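PDB 2O0Y: transcriptional regulator from Rhodococcus sp., which probably binds DNA and regulates transcription as a member of the IclR family, with a helix-turn-helix domain and a GAF-like C-terminal domain. Local coordinates for residues Pro96-Asp101 with Ser252-Pro257; Glu163-Val168 with Asp180-Lys185; Leu208-Val213 with Ala246-Ile251. All blocks are in the same frame, centred on the assembly; numbering follows the deposited sequence.

Contact 1: Pro96-Asp101 with Ser252-Pro257; sequences PEEVVD and SAIGLP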
loop_
_atom_site.group_PDB
_atom_site.type_symbol
_atom_site.label_atom_id
_atom_site.label_comp_id
_atom_site.label_asym_id
_atom_site.label_seq_id
_atom_site.Cartn_x
_atom_site.Cartn_y
_atom_site.Cartn_z
ATOM N N PRO B 96 -9.289 17.137 -1.010
ATOM C CA PRO B 96 -9.185 18.509 -0.526
ATOM C C PRO B 96 -10.557 18.991 -0.012
ATOM O O PRO B 96 -11.604 18.595 -0.558
ATOM C CB PRO B 96 -8.776 19.270 -1.777
ATOM C CG PRO B 96 -8.037 18.309 -2.596
ATOM C CD PRO B 96 -8.783 17.013 -2.395
ATOM N N GLU B 97 -10.567 19.799 1.048
ATOM C CA GLU B 97 -11.819 20.258 1.626
ATOM C C GLU B 97 -12.674 21.002 0.573
ATOM O O GLU B 97 -13.906 20.900 0.591
ATOM C CB GLU B 97 -11.559 21.033 2.955
ATOM C CG GLU B 97 -11.776 22.504 2.926
ATOM C CD GLU B 97 -11.383 23.184 4.274
ATOM N N GLU B 98 -12.041 21.690 -0.379
ATOM C CA GLU B 98 -12.782 22.325 -1.499
ATOM C C GLU B 98 -13.445 21.326 -2.425
ATOM O O GLU B 98 -14.456 21.638 -3.035
ATOM C CB GLU B 98 -11.872 23.184 -2.369
ATOM C CG GLU B 98 -11.525 24.534 -1.768
ATOM C CD GLU B 98 -10.811 25.453 -2.770
ATOM O OE1 GLU B 98 -10.257 24.922 -3.788
ATOM O OE2 GLU B 98 -10.792 26.697 -2.517
ATOM N N VAL B 99 -12.856 20.139 -2.561
ATOM C CA VAL B 99 -13.510 19.066 -3.320
ATOM C C VAL B 99 -14.718 18.522 -2.523
ATOM O O VAL B 99 -15.791 18.279 -3.070
ATOM C CB VAL B 99 -12.500 17.954 -3.610
ATOM C CG1 VAL B 99 -13.210 16.608 -3.952
ATOM C CG2 VAL B 99 -11.459 18.435 -4.713
ATOM N N VAL B 100 -14.560 18.312 -1.231
ATOM C CA VAL B 100 -15.724 17.930 -0.395
ATOM C C VAL B 100 -16.855 18.972 -0.469
ATOM O O VAL B 100 -18.020 18.601 -0.667
ATOM C CB VAL B 100 -15.324 17.605 1.038
ATOM C CG1 VAL B 100 -16.515 17.091 1.797
ATOM C CG2 VAL B 100 -14.231 16.494 1.010
ATOM N N ASP B 101 -16.526 20.255 -0.388
ATOM C CA ASP B 101 -17.545 21.316 -0.616
ATOM C C ASP B 101 -18.284 21.121 -1.948
ATOM O O ASP B 101 -19.515 21.203 -2.003
ATOM C CB ASP B 101 -16.937 22.722 -0.618
ATOM C CG ASP B 101 -16.374 23.115 0.720
ATOM O OD1 ASP B 101 -16.716 22.471 1.728
ATOM O OD2 ASP B 101 -15.554 24.072 0.748
ATOM N N SER B 252 -11.590 17.938 -10.925
ATOM C CA SER B 252 -10.407 17.589 -11.688
ATOM C C SER B 252 -9.497 18.826 -11.790
ATOM O O SER B 252 -8.275 18.693 -11.715
ATOM C CB SER B 252 -10.757 17.060 -13.081
ATOM O OG SER B 252 -11.341 15.767 -13.000
ATOM N N ALA B 253 -10.081 20.019 -11.943
ATOM C CA ALA B 253 -9.240 21.247 -11.964
ATOM C C ALA B 253 -8.445 21.445 -10.678
ATOM O O ALA B 253 -7.282 21.822 -10.742
ATOM C CB ALA B 253 -10.052 22.501 -12.293
ATOM N N ILE B 254 -9.082 21.216 -9.531
ATOM C CA ILE B 254 -8.449 21.320 -8.205
ATOM C C ILE B 254 -7.408 20.210 -8.036
ATOM O O ILE B 254 -6.285 20.463 -7.597
ATOM C CB ILE B 254 -9.532 21.215 -7.075
ATOM C CG1 ILE B 254 -10.355 22.498 -7.026
ATOM C CG2 ILE B 254 -8.920 20.985 -5.689
ATOM C CD1 ILE B 254 -11.699 22.330 -6.337
ATOM N N GLY B 255 -7.804 18.966 -8.313
ATOM C CA GLY B 255 -6.860 17.874 -8.280
ATOM C C GLY B 255 -7.099 17.006 -7.067
ATOM O O GLY B 255 -7.666 17.485 -6.077
ATOM N N LEU B 256 -6.669 15.741 -7.128
ATOM C CA LEU B 256 -6.934 14.806 -6.042
ATOM C C LEU B 256 -5.621 14.203 -5.562
ATOM O O LEU B 256 -5.312 13.085 -5.921
ATOM C CB LEU B 256 -7.882 13.711 -6.503
ATOM C CG LEU B 256 -9.343 14.158 -6.763
ATOM C CD1 LEU B 256 -10.066 13.094 -7.541
ATOM C CD2 LEU B 256 -10.070 14.415 -5.424
ATOM N N PRO B 257 -4.857 14.964 -4.760
ATOM C CA PRO B 257 -3.566 14.491 -4.246
ATOM C C PRO B 257 -3.751 13.148 -3.547
ATOM O O PRO B 257 -4.651 12.993 -2.723
ATOM C CB PRO B 257 -3.188 15.585 -3.251
ATOM C CG PRO B 257 -3.831 16.832 -3.821
ATOM C CD PRO B 257 -5.171 16.323 -4.256
#
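The carbonyl oxygen of Gly255 lies against the side chains of Pro96 and Val99. Carbon surrounds it on this side: Pro96 CG is 3.6 Å from Gly255 O, and Val99 CG2 also comes close. The contact buries this oxygen, and it has no hydrogen-bonding partner in the model. Gly255 is the first residue to leave the helix that ends at Ile254, and its phi is positive, at 107°. With this phi and psi, a side chain would jam against the carbonyl oxygen of Ile254.

Pro96 sits at the N-cap of helix 97-110. Its own carbonyl oxygen accepts the backbone bond from Val100 N at 3.0 Å. Its ring meets the ring of Pro257 tip to tip, with Pro96 CG 3.9 Å from Pro257 CD. Val99 divides its two methyls between two partners. The Val99 and Ile254 side chains slide past each other in opposite directions, with Val99 CG2 3.7 Å from Ile254 CG2. Val99 CG1 is anti to the backbone N (chi1 160°) and meets Leu256 CD2 at 4.1 Å, the two side chains crossing at about a right angle. On the exposed side, Ile254 CD1 lies against Glu98, 3.9 Å from Glu98 OE1, with Glu98 CB also near.

Outside the two segments, Ser252 OG bonds to Val213 N and Pro257 O accepts a bond from Trp93 NE1. No hydrogen bond or salt bridge crosses between the segments. The start of one helix and the end of the other are therefore joined here by van der Waals contact alone, and the buried, partnerless Gly255 carbonyl probably carries some cost.

Contact 2: Glu163-Val168 with Asp180-Lys185; sequences ELIDDV and DQLREK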
loop_
_atom_site.group_PDB
_atom_site.type_symbol
_atom_site.label_atom_id
_atom_site.label_comp_id
_atom_site.label_asym_id
_atom_site.label_seq_id
_atom_site.Cartn_x
_atom_site.Cartn_y
_atom_site.Cartn_z
ATOM N N GLU B 163 -7.364 -3.449 -19.859
ATOM C CA GLU B 163 -6.696 -4.763 -19.769
ATOM C C GLU B 163 -7.351 -5.651 -18.700
ATOM O O GLU B 163 -7.108 -6.866 -18.660
ATOM C CB GLU B 163 -5.202 -4.616 -19.488
ATOM C CG GLU B 163 -4.825 -4.329 -18.020
ATOM C CD GLU B 163 -5.016 -2.902 -17.628
ATOM O OE1 GLU B 163 -5.226 -2.060 -18.545
ATOM O OE2 GLU B 163 -4.969 -2.624 -16.392
ATOM N N LEU B 164 -8.188 -5.040 -17.857
ATOM C CA LEU B 164 -8.850 -5.755 -16.775
ATOM C C LEU B 164 -10.277 -6.189 -17.089
ATOM O O LEU B 164 -10.884 -6.918 -16.308
ATOM C CB LEU B 164 -8.835 -4.922 -15.492
ATOM C CG LEU B 164 -7.469 -4.751 -14.811
ATOM C CD1 LEU B 164 -7.674 -4.204 -13.426
ATOM C CD2 LEU B 164 -6.701 -6.051 -14.746
ATOM N N ILE B 165 -10.810 -5.750 -18.223
ATOM C CA ILE B 165 -12.221 -5.991 -18.530
ATOM C C ILE B 165 -12.581 -7.499 -18.535
ATOM O O ILE B 165 -13.552 -7.926 -17.889
ATOM C CB ILE B 165 -12.653 -5.221 -19.805
ATOM C CG1 ILE B 165 -12.853 -3.728 -19.442
ATOM C CG2 ILE B 165 -13.941 -5.794 -20.378
ATOM C CD1 ILE B 165 -13.248 -2.825 -20.602
ATOM N N ASP B 166 -11.768 -8.306 -19.206
ATOM C CA ASP B 166 -12.031 -9.744 -19.269
ATOM C C ASP B 166 -12.142 -10.380 -17.880
ATOM O O ASP B 166 -13.059 -11.164 -17.624
ATOM C CB ASP B 166 -10.960 -10.456 -20.092
ATOM C CG ASP B 166 -11.217 -10.385 -21.589
ATOM O OD1 ASP B 166 -12.370 -10.137 -22.004
ATOM O OD2 ASP B 166 -10.257 -10.597 -22.364
ATOM N N ASP B 167 -11.210 -10.035 -16.988
ATOM C CA ASP B 167 -11.167 -10.648 -15.670
ATOM C C ASP B 167 -12.358 -10.214 -14.822
ATOM O O ASP B 167 -12.974 -11.037 -14.136
ATOM C CB ASP B 167 -9.844 -10.342 -14.961
ATOM C CG ASP B 167 -8.640 -10.953 -15.664
ATOM O OD1 ASP B 167 -8.744 -12.019 -16.351
ATOM O OD2 ASP B 167 -7.562 -10.344 -15.511
ATOM N N VAL B 168 -12.688 -8.926 -14.883
ATOM C CA VAL B 168 -13.884 -8.370 -14.250
ATOM C C VAL B 168 -15.128 -9.090 -14.786
ATOM O O VAL B 168 -16.060 -9.363 -14.031
ATOM C CB VAL B 168 -13.984 -6.845 -14.521
ATOM C CG1 VAL B 168 -15.387 -6.297 -14.257
ATOM C CG2 VAL B 168 -12.952 -6.084 -13.688
ATOM N N ASP B 180 -17.285 -9.102 -24.017
ATOM C CA ASP B 180 -17.548 -8.238 -25.171
ATOM C C ASP B 180 -18.560 -7.133 -24.900
ATOM O O ASP B 180 -18.327 -5.997 -25.320
ATOM C CB ASP B 180 -18.026 -9.081 -26.364
ATOM C CG ASP B 180 -16.987 -10.085 -26.829
ATOM O OD1 ASP B 180 -15.792 -9.914 -26.499
ATOM O OD2 ASP B 180 -17.364 -11.041 -27.550
ATOM N N GLN B 181 -19.653 -7.467 -24.192
ATOM C CA GLN B 181 -20.712 -6.510 -23.850
ATOM C C GLN B 181 -20.174 -5.393 -22.943
ATOM O O GLN B 181 -20.273 -4.207 -23.265
ATOM C CB GLN B 181 -21.884 -7.211 -23.145
ATOM C CG GLN B 181 -22.605 -8.291 -23.949
ATOM N N LEU B 182 -19.608 -5.786 -21.804
ATOM C CA LEU B 182 -18.940 -4.860 -20.922
ATOM C C LEU B 182 -17.933 -3.948 -21.641
ATOM O O LEU B 182 -17.963 -2.740 -21.451
ATOM C CB LEU B 182 -18.284 -5.612 -19.766
ATOM C CG LEU B 182 -17.777 -4.782 -18.576
ATOM C CD1 LEU B 182 -18.883 -3.905 -17.933
ATOM C CD2 LEU B 182 -17.161 -5.675 -17.527
ATOM N N ARG B 183 -17.068 -4.521 -22.482
ATOM C CA ARG B 183 -16.093 -3.752 -23.278
ATOM C C ARG B 183 -16.766 -2.656 -24.133
ATOM O O ARG B 183 -16.236 -1.543 -24.266
ATOM C CB ARG B 183 -15.268 -4.697 -24.168
ATOM C CG ARG B 183 -14.019 -4.077 -24.823
ATOM C CD ARG B 183 -13.169 -5.120 -25.580
ATOM N NE ARG B 183 -12.436 -5.932 -24.613
ATOM C CZ ARG B 183 -12.759 -7.174 -24.254
ATOM N NH1 ARG B 183 -13.794 -7.799 -24.808
ATOM N NH2 ARG B 183 -12.027 -7.791 -23.340
ATOM N N GLU B 184 -17.935 -2.970 -24.690
ATOM C CA GLU B 184 -18.630 -2.041 -25.584
ATOM C C GLU B 184 -19.270 -0.902 -24.788
ATOM O O GLU B 184 -19.161 0.264 -25.168
ATOM C CB GLU B 184 -19.654 -2.762 -26.479
ATOM C CG GLU B 184 -19.025 -3.750 -27.506
ATOM C CD GLU B 184 -19.987 -4.169 -28.641
ATOM O OE1 GLU B 184 -21.150 -3.686 -28.646
ATOM O OE2 GLU B 184 -19.579 -4.973 -29.535
ATOM N N LYS B 185 -19.884 -1.235 -23.654
ATOM C CA LYS B 185 -20.482 -0.216 -22.799
ATOM C C LYS B 185 -19.400 0.732 -22.233
ATOM O O LYS B 185 -19.618 1.945 -22.172
ATOM C CB LYS B 185 -21.302 -0.855 -21.689
ATOM C CG LYS B 185 -22.458 -1.753 -22.201
ATOM C CD LYS B 185 -23.185 -2.483 -21.034
ATOM C CE LYS B 185 -22.201 -3.253 -20.121
ATOM N NZ LYS B 185 -22.771 -3.787 -18.837
#
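Asp166 and Arg183 form a salt bridge between two neighbouring helices. Arg183 NH2 donates to Asp166 OD1 at 2.7 Å with an N-H...O angle of 158°. The oxygen lies close to the guanidinium plane. The carboxylate is turned steeply, its plane 77° from that of the guanidinium, and NH2 meets OD1 from above the carboxylate plane. The other end of the guanidinium has a longer salt bridge within its own helix, Arg183 NH1 to Asp180 OD1 at 3.4 Å. The cation thus stands between two aspartates and probably eases their repulsion.

Ile165 CG2 lies over one guanidinium face, toward its rim, 4.1 Å from Arg183 NH2. An alanine in place of Arg183 would probably leave Asp166 and Asp180 without their shared cation and open a gap over Ile165 CG2 where the guanidinium lay.

Further in, the packing is apolar. Val168 CG1 meets Leu182 CD2 at 3.8 Å, the side chains crossing at about a right angle. Ile165 CG2 is 4.3 Å from Leu182 CD2. Val168 also packs on Leu122, Leu148 and Trp149, and Leu164 touches Glu97 of the second subunit.

Such a buried apolar seam edged by a salt bridge is common where two helices pack. Here it joins helices 165-171 and 178-192, consecutive in the chain, in the GAF-like C-terminal region.

Contact 3: Leu208-Val213 with Ala246-Ile251; sequences LSFPLV and AAAEEI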
loop_
_atom_site.group_PDB
_atom_site.type_symbol
_atom_site.label_atom_id
_atom_site.label_comp_id
_atom_site.label_asym_id
_atom_site.label_seq_id
_atom_site.Cartn_x
_atom_site.Cartn_y
_atom_site.Cartn_z
ATOM N N LEU B 208 -25.385 7.718 -12.033
ATOM C CA LEU B 208 -24.746 8.518 -13.088
ATOM C C LEU B 208 -23.309 8.718 -12.602
ATOM O O LEU B 208 -23.117 9.166 -11.475
ATOM C CB LEU B 208 -25.433 9.878 -13.166
ATOM C CG LEU B 208 -24.789 11.037 -13.938
ATOM C CD1 LEU B 208 -24.687 10.745 -15.458
ATOM C CD2 LEU B 208 -25.648 12.257 -13.691
ATOM N N SER B 209 -22.314 8.445 -13.446
ATOM C CA SER B 209 -20.901 8.599 -13.068
ATOM C C SER B 209 -20.115 9.414 -14.086
ATOM O O SER B 209 -20.283 9.237 -15.288
ATOM C CB SER B 209 -20.220 7.231 -12.937
ATOM O OG SER B 209 -18.995 7.321 -12.179
ATOM N N PHE B 210 -19.275 10.341 -13.620
ATOM C CA PHE B 210 -18.374 11.095 -14.510
ATOM C C PHE B 210 -16.935 10.740 -14.104
ATOM O O PHE B 210 -16.673 10.535 -12.919
ATOM C CB PHE B 210 -18.576 12.624 -14.337
ATOM C CG PHE B 210 -19.650 13.190 -15.231
ATOM C CD1 PHE B 210 -20.989 13.023 -14.917
ATOM C CD2 PHE B 210 -19.320 13.860 -16.404
ATOM C CE1 PHE B 210 -22.011 13.527 -15.756
ATOM C CE2 PHE B 210 -20.335 14.365 -17.231
ATOM C CZ PHE B 210 -21.662 14.195 -16.899
ATOM N N PRO B 211 -15.986 10.750 -15.078
ATOM C CA PRO B 211 -14.611 10.519 -14.710
ATOM C C PRO B 211 -14.027 11.731 -13.991
ATOM O O PRO B 211 -14.309 12.881 -14.352
ATOM C CB PRO B 211 -13.892 10.344 -16.071
ATOM C CG PRO B 211 -14.751 10.989 -17.081
ATOM C CD PRO B 211 -16.162 10.972 -16.526
ATOM N N LEU B 212 -13.181 11.453 -13.005
ATOM C CA LEU B 212 -12.281 12.476 -12.469
ATOM C C LEU B 212 -10.882 12.088 -12.937
ATOM O O LEU B 212 -10.532 10.911 -12.877
ATOM C CB LEU B 212 -12.333 12.442 -10.932
ATOM C CG LEU B 212 -13.753 12.735 -10.416
ATOM C CD1 LEU B 212 -13.711 12.526 -8.870
ATOM C CD2 LEU B 212 -14.118 14.173 -10.774
ATOM N N VAL B 213 -10.093 13.069 -13.396
ATOM C CA VAL B 213 -8.786 12.778 -14.030
ATOM C C VAL B 213 -7.626 13.483 -13.324
ATOM O O VAL B 213 -7.837 14.504 -12.603
ATOM C CB VAL B 213 -8.810 13.166 -15.523
ATOM C CG1 VAL B 213 -9.925 12.352 -16.291
ATOM C CG2 VAL B 213 -9.135 14.633 -15.695
ATOM N N ALA B 246 -20.319 19.647 -14.271
ATOM C CA ALA B 246 -19.612 20.832 -13.750
ATOM C C ALA B 246 -18.756 20.479 -12.548
ATOM O O ALA B 246 -17.629 20.935 -12.440
ATOM C CB ALA B 246 -20.597 21.925 -13.384
ATOM N N ALA B 247 -19.310 19.692 -11.633
ATOM C CA ALA B 247 -18.594 19.306 -10.397
ATOM C C ALA B 247 -17.362 18.512 -10.737
ATOM O O ALA B 247 -16.280 18.736 -10.170
ATOM C CB ALA B 247 -19.534 18.457 -9.522
ATOM N N ALA B 248 -17.510 17.545 -11.639
ATOM C CA ALA B 248 -16.351 16.726 -12.046
ATOM C C ALA B 248 -15.233 17.617 -12.636
ATOM O O ALA B 248 -14.041 17.476 -12.337
ATOM C CB ALA B 248 -16.800 15.649 -13.059
ATOM N N GLU B 249 -15.633 18.555 -13.475
ATOM C CA GLU B 249 -14.686 19.441 -14.134
ATOM C C GLU B 249 -13.943 20.232 -13.056
ATOM O O GLU B 249 -12.723 20.338 -13.104
ATOM C CB GLU B 249 -15.429 20.388 -15.077
ATOM C CG GLU B 249 -15.984 19.674 -16.329
ATOM C CD GLU B 249 -16.758 20.578 -17.317
ATOM O OE1 GLU B 249 -17.001 21.780 -17.003
ATOM O OE2 GLU B 249 -17.138 20.065 -18.413
ATOM N N GLU B 250 -14.691 20.804 -12.109
ATOM C CA GLU B 250 -14.132 21.614 -11.009
ATOM C C GLU B 250 -13.194 20.810 -10.113
ATOM O O GLU B 250 -12.158 21.290 -9.732
ATOM C CB GLU B 250 -15.257 22.201 -10.171
ATOM C CG GLU B 250 -16.052 23.307 -10.925
ATOM C CD GLU B 250 -17.408 23.591 -10.325
ATOM O OE1 GLU B 250 -17.609 23.347 -9.131
ATOM O OE2 GLU B 250 -18.299 24.078 -11.055
ATOM N N ILE B 251 -13.596 19.588 -9.754
ATOM C CA ILE B 251 -12.775 18.688 -8.914
ATOM C C ILE B 251 -11.484 18.264 -9.647
ATOM O O ILE B 251 -10.381 18.245 -9.062
ATOM C CB ILE B 251 -13.630 17.435 -8.463
ATOM C CG1 ILE B 251 -14.691 17.859 -7.437
ATOM C CG2 ILE B 251 -12.754 16.372 -7.879
ATOM C CD1 ILE B 251 -15.793 16.769 -7.262
HETATM O O HOH W 1 -13.168 15.449 -14.819
#
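Ala248 presses its methyl against Phe210 and Leu212, and this is the tight part of the contact. Ala248 CB is 3.7 Å from Phe210 CB. Leu212 CD2 comes within 3.6 Å of Ala248 CA, so the leucine methyl rests on the helix backbone itself. The small side chain of Ala248 is consistent with the close approach: the axes of strand 208-213 and helix 246-251 come to 7.9 Å and run nearly parallel, at 9°. One turn on, Ile251 CG2 is 3.9 Å from Leu212 CD2, and the two side chains cross obliquely. Both Leu212 methyls touch Ile251 CG2. These touching residues are buried.

The looser part is polar and holds a water. The water donates to Pro211 O at 2.8 Å and, more weakly, to Ala248 O at 3.3 Å. It is the only polar link between the two segments, since no direct hydrogen bond joins them. Pro211, beside the water, is partly exposed, unlike the apolar residues of the tight part.

The strand is held in its sheet by backbone bonds, among them Phe210 with Leu223 and Ser209 with Gln195. The ring of Phe210 also meets that of Tyr194. The side chains of Ser209 and Pro211 alternate with those of Phe210 and Leu212 and pack on helix 152-157. Along its flank, helix 237-254 meets helix 97-110, with Ala247, Glu250 and Ile251 on Ile102. The contact therefore joins one face of the antiparallel sheet to a helix that has a second helix packed alongside it.

In the fold
All three contacts belong largely to the C-terminal, GAF-like domain. Contacts 1 and 3 share helix 237-254, and their centres are 11 Å apart. They touch directly: Val99 packs on Ile251, and Leu256 packs on Leu212. Together they join the strand to helix 237-254 and that helix to its neighbour, helix 97-110. Contact 2 is separate, with its centre about 30 Å from that of contact 1 and 22 Å from that of contact 3. It lies across the chain's centre from contact 1. Along the chain, contact 1 opens first and closes last. Contacts 2 and 3 follow one another in between, so contact 1 brings the start of helix 97-110 back to the end of helix 237-254, the last helix of the chain.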